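PDB 7A56: envelopment polyprotein from Bovine Schmallenberg virus BH80/Germany/2011, which probably drives fusion of the viral and host membranes during entry, as the class II fusion glycoprotein Gc, held here in its postfusion trimer. Local coordinates for residues R225-M235 against S332-L342; N48-Y56 against T381-I389. All coordinates share one frame; numbering follows the deposited sequence.

Interaction 1: R225-M235 against S332-L342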
# COMPACT_ATOMS: atom_id res chain seq x y z
N ARG A 225 3.51 21.57 -32.72
CA ARG A 225 2.39 22.36 -32.21
C ARG A 225 1.88 21.93 -30.84
O ARG A 225 1.34 22.77 -30.08
CB ARG A 225 1.23 22.28 -33.21
CG ARG A 225 1.56 22.96 -34.55
CD ARG A 225 0.64 22.44 -35.64
NE ARG A 225 0.94 23.13 -36.88
CZ ARG A 225 1.95 22.83 -37.68
NH1 ARG A 225 2.74 21.81 -37.39
NH2 ARG A 225 2.17 23.55 -38.80
N ILE A 226 1.99 20.64 -30.50
CA ILE A 226 1.35 20.14 -29.28
C ILE A 226 2.33 19.30 -28.48
O ILE A 226 3.00 18.40 -29.01
CB ILE A 226 0.08 19.32 -29.59
CG1 ILE A 226 -0.92 20.16 -30.43
CG2 ILE A 226 -0.52 18.75 -28.25
CD1 ILE A 226 -2.04 19.27 -30.99
N GLN A 227 2.47 19.64 -27.20
CA GLN A 227 3.28 18.81 -26.31
C GLN A 227 2.41 18.29 -25.17
O GLN A 227 1.54 19.01 -24.67
CB GLN A 227 4.49 19.62 -25.76
CG GLN A 227 5.47 20.08 -26.82
CD GLN A 227 5.16 21.39 -27.25
OE1 GLN A 227 4.99 22.30 -26.42
NE2 GLN A 227 5.08 21.57 -28.60
N LEU A 228 2.68 17.05 -24.73
CA LEU A 228 1.97 16.53 -23.58
C LEU A 228 2.95 15.76 -22.70
O LEU A 228 3.95 15.23 -23.19
CB LEU A 228 0.81 15.57 -23.97
CG LEU A 228 -0.23 16.01 -25.02
CD1 LEU A 228 0.26 15.50 -26.35
CD2 LEU A 228 -1.63 15.46 -24.68
N ASP A 229 2.71 15.75 -21.39
CA ASP A 229 3.50 14.86 -20.50
C ASP A 229 2.60 14.29 -19.42
O ASP A 229 1.55 14.86 -19.08
CB ASP A 229 4.75 15.55 -19.89
CG ASP A 229 4.43 16.64 -18.84
OD1 ASP A 229 3.87 16.33 -17.77
OD2 ASP A 229 4.78 17.84 -19.06
N ILE A 230 3.00 13.15 -18.83
CA ILE A 230 2.35 12.72 -17.60
C ILE A 230 3.27 12.99 -16.40
O ILE A 230 4.48 12.74 -16.45
CB ILE A 230 1.95 11.23 -17.68
CG1 ILE A 230 1.18 10.86 -16.43
CG2 ILE A 230 3.22 10.38 -17.89
CD1 ILE A 230 0.54 9.38 -16.53
N GLN A 231 2.71 13.56 -15.34
CA GLN A 231 3.35 13.63 -14.03
C GLN A 231 2.65 12.62 -13.12
O GLN A 231 1.41 12.54 -13.10
CB GLN A 231 3.25 15.06 -13.47
CG GLN A 231 3.94 16.10 -14.34
CD GLN A 231 5.41 15.79 -14.54
OE1 GLN A 231 6.16 15.52 -13.56
NE2 GLN A 231 5.86 15.82 -15.82
N THR A 232 3.42 11.82 -12.41
CA THR A 232 2.81 10.76 -11.64
C THR A 232 3.68 10.42 -10.44
O THR A 232 4.69 11.09 -10.16
CB THR A 232 2.57 9.54 -12.55
OG1 THR A 232 1.90 8.47 -11.81
CG2 THR A 232 3.94 9.03 -13.03
N ILE A 233 3.30 9.33 -9.74
CA ILE A 233 4.04 8.84 -8.59
C ILE A 233 3.92 7.32 -8.64
O ILE A 233 2.93 6.78 -9.13
CB ILE A 233 3.46 9.43 -7.27
CG1 ILE A 233 3.68 10.96 -7.20
CG2 ILE A 233 4.05 8.81 -5.96
CD1 ILE A 233 2.90 11.60 -6.10
N GLN A 234 4.97 6.64 -8.24
CA GLN A 234 4.92 5.17 -8.21
C GLN A 234 3.75 4.71 -7.33
O GLN A 234 3.58 5.20 -6.22
CB GLN A 234 6.22 4.65 -7.66
CG GLN A 234 6.30 3.11 -7.74
CD GLN A 234 7.75 2.66 -7.46
OE1 GLN A 234 8.21 1.65 -7.95
NE2 GLN A 234 8.47 3.44 -6.72
N MET A 235 2.94 3.77 -7.84
CA MET A 235 1.79 3.26 -7.10
C MET A 235 2.07 1.86 -6.62
O MET A 235 2.92 1.15 -7.17
CB MET A 235 0.48 3.23 -7.93
CG MET A 235 0.20 4.69 -8.49
SD MET A 235 -1.32 4.80 -9.45
CE MET A 235 -2.66 4.41 -8.32
N SER A 332 -7.59 8.23 -10.57
CA SER A 332 -6.49 8.99 -11.18
C SER A 332 -5.14 8.31 -10.97
O SER A 332 -4.83 7.87 -9.88
CB SER A 332 -6.37 10.38 -10.56
OG SER A 332 -5.38 11.13 -11.26
N VAL A 333 -4.29 8.28 -12.01
CA VAL A 333 -2.88 7.89 -11.81
C VAL A 333 -1.92 9.06 -11.96
O VAL A 333 -0.69 8.86 -12.01
CB VAL A 333 -2.46 6.73 -12.75
CG1 VAL A 333 -3.37 5.49 -12.53
CG2 VAL A 333 -2.60 7.19 -14.20
N GLY A 334 -2.43 10.28 -12.06
CA GLY A 334 -1.51 11.37 -12.19
C GLY A 334 -2.18 12.53 -12.94
O GLY A 334 -3.40 12.66 -12.93
N THR A 335 -1.34 13.35 -13.57
CA THR A 335 -1.81 14.53 -14.33
C THR A 335 -1.19 14.54 -15.72
O THR A 335 0.04 14.38 -15.87
CB THR A 335 -1.41 15.82 -13.60
OG1 THR A 335 -1.90 15.86 -12.26
CG2 THR A 335 -1.88 17.12 -14.43
N ILE A 336 -2.01 14.76 -16.75
CA ILE A 336 -1.52 15.02 -18.10
C ILE A 336 -1.46 16.53 -18.32
O ILE A 336 -2.49 17.22 -18.29
CB ILE A 336 -2.42 14.35 -19.18
CG1 ILE A 336 -2.64 12.83 -18.91
CG2 ILE A 336 -1.84 14.58 -20.64
CD1 ILE A 336 -1.38 12.04 -18.86
N ASN A 337 -0.24 17.06 -18.52
CA ASN A 337 -0.08 18.46 -18.93
C ASN A 337 -0.06 18.54 -20.44
O ASN A 337 0.42 17.62 -21.11
CB ASN A 337 1.22 19.01 -18.33
CG ASN A 337 1.20 19.00 -16.84
OD1 ASN A 337 0.42 19.72 -16.24
ND2 ASN A 337 2.01 18.15 -16.22
N TYR A 338 -0.58 19.66 -20.99
CA TYR A 338 -0.53 19.80 -22.44
C TYR A 338 -0.45 21.28 -22.81
O TYR A 338 -0.96 22.15 -22.10
CB TYR A 338 -1.76 19.18 -23.14
CG TYR A 338 -3.14 19.67 -22.64
CD1 TYR A 338 -3.73 20.79 -23.22
CD2 TYR A 338 -3.83 19.01 -21.62
CE1 TYR A 338 -4.98 21.24 -22.82
CE2 TYR A 338 -5.12 19.43 -21.20
CZ TYR A 338 -5.68 20.60 -21.83
OH TYR A 338 -6.94 21.05 -21.48
N LYS A 339 0.17 21.52 -23.95
CA LYS A 339 0.33 22.85 -24.51
C LYS A 339 0.10 22.78 -26.01
O LYS A 339 0.64 21.90 -26.70
CB LYS A 339 1.74 23.40 -24.16
CG LYS A 339 2.00 24.91 -24.66
CD LYS A 339 3.48 25.20 -24.59
CE LYS A 339 3.78 26.72 -25.09
NZ LYS A 339 5.24 27.01 -24.89
N ILE A 340 -0.70 23.74 -26.51
CA ILE A 340 -1.10 23.81 -27.92
C ILE A 340 -0.73 25.21 -28.43
O ILE A 340 -1.05 26.21 -27.77
CB ILE A 340 -2.62 23.58 -28.09
CG1 ILE A 340 -3.02 22.15 -27.64
CG2 ILE A 340 -3.08 23.89 -29.54
CD1 ILE A 340 -4.50 22.14 -27.17
N MET A 341 0.03 25.25 -29.52
CA MET A 341 0.54 26.50 -30.15
C MET A 341 0.39 26.37 -31.66
O MET A 341 1.25 25.75 -32.31
CB MET A 341 1.99 26.70 -29.75
CG MET A 341 2.65 28.05 -30.29
SD MET A 341 4.03 28.41 -29.17
CE MET A 341 4.02 30.21 -29.21
N LEU A 342 -0.68 26.96 -32.21
CA LEU A 342 -0.99 26.79 -33.63
C LEU A 342 -0.59 28.00 -34.48
O LEU A 342 -0.62 27.91 -35.72
CB LEU A 342 -2.50 26.53 -33.80
CG LEU A 342 -3.04 25.38 -32.96
CD1 LEU A 342 -4.53 25.04 -33.23
CD2 LEU A 342 -2.21 24.14 -33.21
O HOH W 1 -0.72 25.30 -37.25
O HOH W 2 6.91 24.27 -25.05
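Asn337 and Asp229 meet in a hydrogen-bonded pair of two antiparallel strands, and their side chains are bonded as well. Asn337 ND2 gives an almost straight bond to Asp229 OD1 (3.0 Å, 177° at the hydrogen). It reaches the syn side of the oxygen, 27° out of the carboxylate plane. Gln231 NE2 reaches Asp229 OD1 from the opposite face of that plane, at 2.8 Å. Two amides thus clamp one oxygen. The bend of Gln231 at chi2 (-58°) folds its amide back toward Asp229. The other oxygen, OD2, bonds to Thr58 and His78 of the second subunit, so both carboxylate oxygens are held.

The other face of the sheet is apolar. Ile336 CD1 lies 3.6 Å from Ile230 CB, and Leu228 packs its CG against Tyr338 CB at 4.0 Å. Ile226 and Ile340 run side by side. Next along from Gln231, Thr232 OG1 donates to Val333 O at 2.6 Å. At the other end a water links Arg225 NE with Leu342 O, while Arg225 NH1 forms a salt bridge with Asp37.

Paired backbone bonds set this register. Strand 226-231 lies between strands 221-222 and 335-343, and strand 70-80 flanks the far side of 335-343. Strands 98-134 and 197-206 touch the apolar face.

Interaction 2: N48-Y56 against T381-I389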
# COMPACT_ATOMS: atom_id res chain seq x y z
N ASN A 48 -13.01 6.15 -36.68
CA ASN A 48 -14.30 5.53 -36.35
C ASN A 48 -14.40 5.21 -34.86
O ASN A 48 -14.93 4.16 -34.47
CB ASN A 48 -14.56 4.27 -37.17
CG ASN A 48 -16.04 4.00 -37.32
OD1 ASN A 48 -16.81 4.96 -37.42
ND2 ASN A 48 -16.45 2.74 -37.29
N LEU A 49 -13.88 6.11 -34.02
CA LEU A 49 -14.04 5.91 -32.59
C LEU A 49 -15.46 6.30 -32.14
O LEU A 49 -16.13 7.07 -32.81
CB LEU A 49 -13.00 6.72 -31.83
CG LEU A 49 -11.53 6.28 -31.93
CD1 LEU A 49 -10.59 7.13 -31.04
CD2 LEU A 49 -11.36 4.80 -31.53
N PRO A 50 -15.95 5.76 -31.02
CA PRO A 50 -17.20 6.26 -30.43
C PRO A 50 -17.14 7.75 -30.11
O PRO A 50 -16.07 8.38 -30.09
CB PRO A 50 -17.33 5.46 -29.12
CG PRO A 50 -16.42 4.30 -29.28
CD PRO A 50 -15.32 4.72 -30.18
N ALA A 51 -18.33 8.30 -29.81
CA ALA A 51 -18.47 9.72 -29.48
C ALA A 51 -17.59 10.08 -28.29
O ALA A 51 -17.48 9.31 -27.33
CB ALA A 51 -19.94 10.05 -29.15
N ILE A 52 -16.91 11.22 -28.39
CA ILE A 52 -16.04 11.71 -27.32
C ILE A 52 -16.40 13.18 -27.16
O ILE A 52 -16.04 14.01 -28.01
CB ILE A 52 -14.54 11.51 -27.63
CG1 ILE A 52 -14.16 10.01 -27.79
CG2 ILE A 52 -13.62 12.15 -26.54
CD1 ILE A 52 -13.00 9.87 -28.79
N ILE A 53 -17.15 13.48 -26.11
CA ILE A 53 -17.66 14.82 -25.81
C ILE A 53 -17.10 15.20 -24.44
O ILE A 53 -17.45 14.56 -23.42
CB ILE A 53 -19.20 14.84 -25.83
CG1 ILE A 53 -19.73 14.36 -27.20
CG2 ILE A 53 -19.68 16.29 -25.54
CD1 ILE A 53 -21.21 14.19 -27.25
N PRO A 54 -16.20 16.18 -24.37
CA PRO A 54 -15.39 16.36 -23.15
C PRO A 54 -16.19 16.84 -21.93
O PRO A 54 -16.99 17.76 -22.01
CB PRO A 54 -14.33 17.39 -23.57
CG PRO A 54 -14.86 18.03 -24.82
CD PRO A 54 -15.74 17.01 -25.49
N GLN A 55 -15.92 16.21 -20.79
CA GLN A 55 -16.57 16.56 -19.52
C GLN A 55 -15.74 17.50 -18.67
O GLN A 55 -16.28 18.06 -17.70
CB GLN A 55 -16.80 15.28 -18.66
CG GLN A 55 -17.88 14.35 -19.21
CD GLN A 55 -17.75 12.99 -18.60
OE1 GLN A 55 -16.77 12.30 -18.87
NE2 GLN A 55 -18.69 12.61 -17.72
N TYR A 56 -14.43 17.58 -18.91
CA TYR A 56 -13.51 18.22 -18.00
C TYR A 56 -13.09 19.61 -18.53
O TYR A 56 -12.73 19.76 -19.70
CB TYR A 56 -12.28 17.33 -17.78
CG TYR A 56 -11.36 17.80 -16.67
CD1 TYR A 56 -11.62 17.47 -15.33
CD2 TYR A 56 -10.28 18.65 -16.95
CE1 TYR A 56 -10.80 17.92 -14.31
CE2 TYR A 56 -9.43 19.12 -15.93
CZ TYR A 56 -9.69 18.75 -14.62
OH TYR A 56 -8.88 19.17 -13.61
N THR A 381 -25.12 6.10 -22.45
CA THR A 381 -24.34 7.33 -22.38
C THR A 381 -24.13 7.85 -23.79
O THR A 381 -24.04 7.08 -24.75
CB THR A 381 -22.98 7.10 -21.66
OG1 THR A 381 -22.22 8.31 -21.67
CG2 THR A 381 -22.16 5.95 -22.32
N ASN A 382 -24.12 9.17 -23.90
CA ASN A 382 -23.88 9.78 -25.21
C ASN A 382 -22.39 9.96 -25.51
O ASN A 382 -22.04 10.46 -26.59
CB ASN A 382 -24.66 11.12 -25.33
CG ASN A 382 -24.17 12.21 -24.35
OD1 ASN A 382 -23.60 11.95 -23.30
ND2 ASN A 382 -24.42 13.44 -24.73
N THR A 383 -21.51 9.47 -24.63
CA THR A 383 -20.08 9.70 -24.75
C THR A 383 -19.29 8.70 -23.90
O THR A 383 -19.71 8.32 -22.82
CB THR A 383 -19.69 11.15 -24.36
OG1 THR A 383 -18.30 11.38 -24.63
CG2 THR A 383 -19.97 11.50 -22.88
N ILE A 384 -18.12 8.34 -24.41
CA ILE A 384 -17.06 7.85 -23.54
C ILE A 384 -16.79 8.90 -22.49
O ILE A 384 -16.72 10.09 -22.81
CB ILE A 384 -15.80 7.58 -24.38
CG1 ILE A 384 -16.06 6.46 -25.39
CG2 ILE A 384 -14.58 7.30 -23.43
CD1 ILE A 384 -14.98 6.35 -26.46
N GLY A 385 -16.65 8.49 -21.24
CA GLY A 385 -16.38 9.49 -20.22
C GLY A 385 -16.11 8.82 -18.88
O GLY A 385 -15.89 7.61 -18.81
N SER A 386 -16.12 9.62 -17.84
CA SER A 386 -15.84 9.15 -16.49
C SER A 386 -16.86 9.83 -15.61
O SER A 386 -17.05 11.03 -15.73
CB SER A 386 -14.42 9.53 -16.06
OG SER A 386 -14.17 9.06 -14.73
N CYS A 387 -17.55 9.07 -14.76
CA CYS A 387 -18.62 9.62 -13.93
C CYS A 387 -18.37 9.37 -12.46
O CYS A 387 -17.89 8.31 -12.08
CB CYS A 387 -19.96 8.97 -14.26
SG CYS A 387 -20.54 9.41 -15.86
N SER A 388 -18.81 10.29 -11.63
CA SER A 388 -18.93 9.99 -10.21
C SER A 388 -20.02 8.92 -9.96
O SER A 388 -21.13 9.02 -10.48
CB SER A 388 -19.28 11.27 -9.46
OG SER A 388 -18.99 11.12 -8.11
N ILE A 389 -19.72 7.91 -9.16
CA ILE A 389 -20.75 6.94 -8.78
C ILE A 389 -21.01 7.11 -7.28
O ILE A 389 -20.06 7.23 -6.49
CB ILE A 389 -20.37 5.50 -9.21
CG1 ILE A 389 -21.48 4.51 -8.81
CG2 ILE A 389 -18.96 5.07 -8.75
CD1 ILE A 389 -21.36 3.13 -9.51
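Gln55 reaches across to the start of strand 385-389 and grips the backbone of Ser386. Its CB points toward that strand, and the chain runs on extended from CG (chi2 163°). The carboxamide carbon CD arrives 3.5 Å from Ser386 O. From there the amide divides its work. OE1 accepts from Ser386 N at 2.9 Å, with the donor in the carbonyl plane and on a lone pair. The same oxygen lies 3.1 Å from Gly385 CA, a close approach beside a residue without a side chain. NE2 turns to Ser386 O at 3.0 Å, but that bond is bent to 129° at the hydrogen and is weak. NE2 also comes near Cys387 SG, which is joined in a disulfide to Cys427.

A second anchor lies nearer the start of the loop. Thr383 OG1 accepts from Ile53 N at 2.8 Å and donates to Ile384 O. A chi1 of -174° swings OG1 away from the Thr383 N, where it can meet both groups. Next to it, Ile384 N donates to Ala51 O at 3.1 Å.

The apolar part is small. Ile384 CD1 rests on the Pro50 ring, 3.7 Å from CB, and Ile52 lies alongside Ile384, pointing the same way. Tyr105 of strand 98-134 touches both isoleucines. Ile53 CD1 spans the other flank, near Asn382, whose OD1 is bonded to Thr355 N.

The polar bonds therefore join side chain to backbone or backbone to backbone. Both the glutamine amide and the threonine hydroxyl use donor and acceptor functions. This ties the irregular loop to the turn before strand 385-389 and to the start of that strand, with no salt bridge between the two segments.

Overall arrangement
From the N terminus, the chain first passes through 48-56, the loop between strands 44-46 and 61-67. It next reaches 225-235. Interaction 1 closes a loop of 96 residues when 332-342 pairs with that strand. The chain then goes on to 381-389, where interaction 2 closes a loop of 324 residues around the first. The two contacts are therefore nested and do not cross. Interaction 1 joins neighbouring strands within a five-stranded antiparallel sheet. Interaction 2 ties the early loop to strand 385-391 of a separate four-stranded sheet. Their centres are 19 Å apart and they do not touch. Both also meet the third subunit of the trimer.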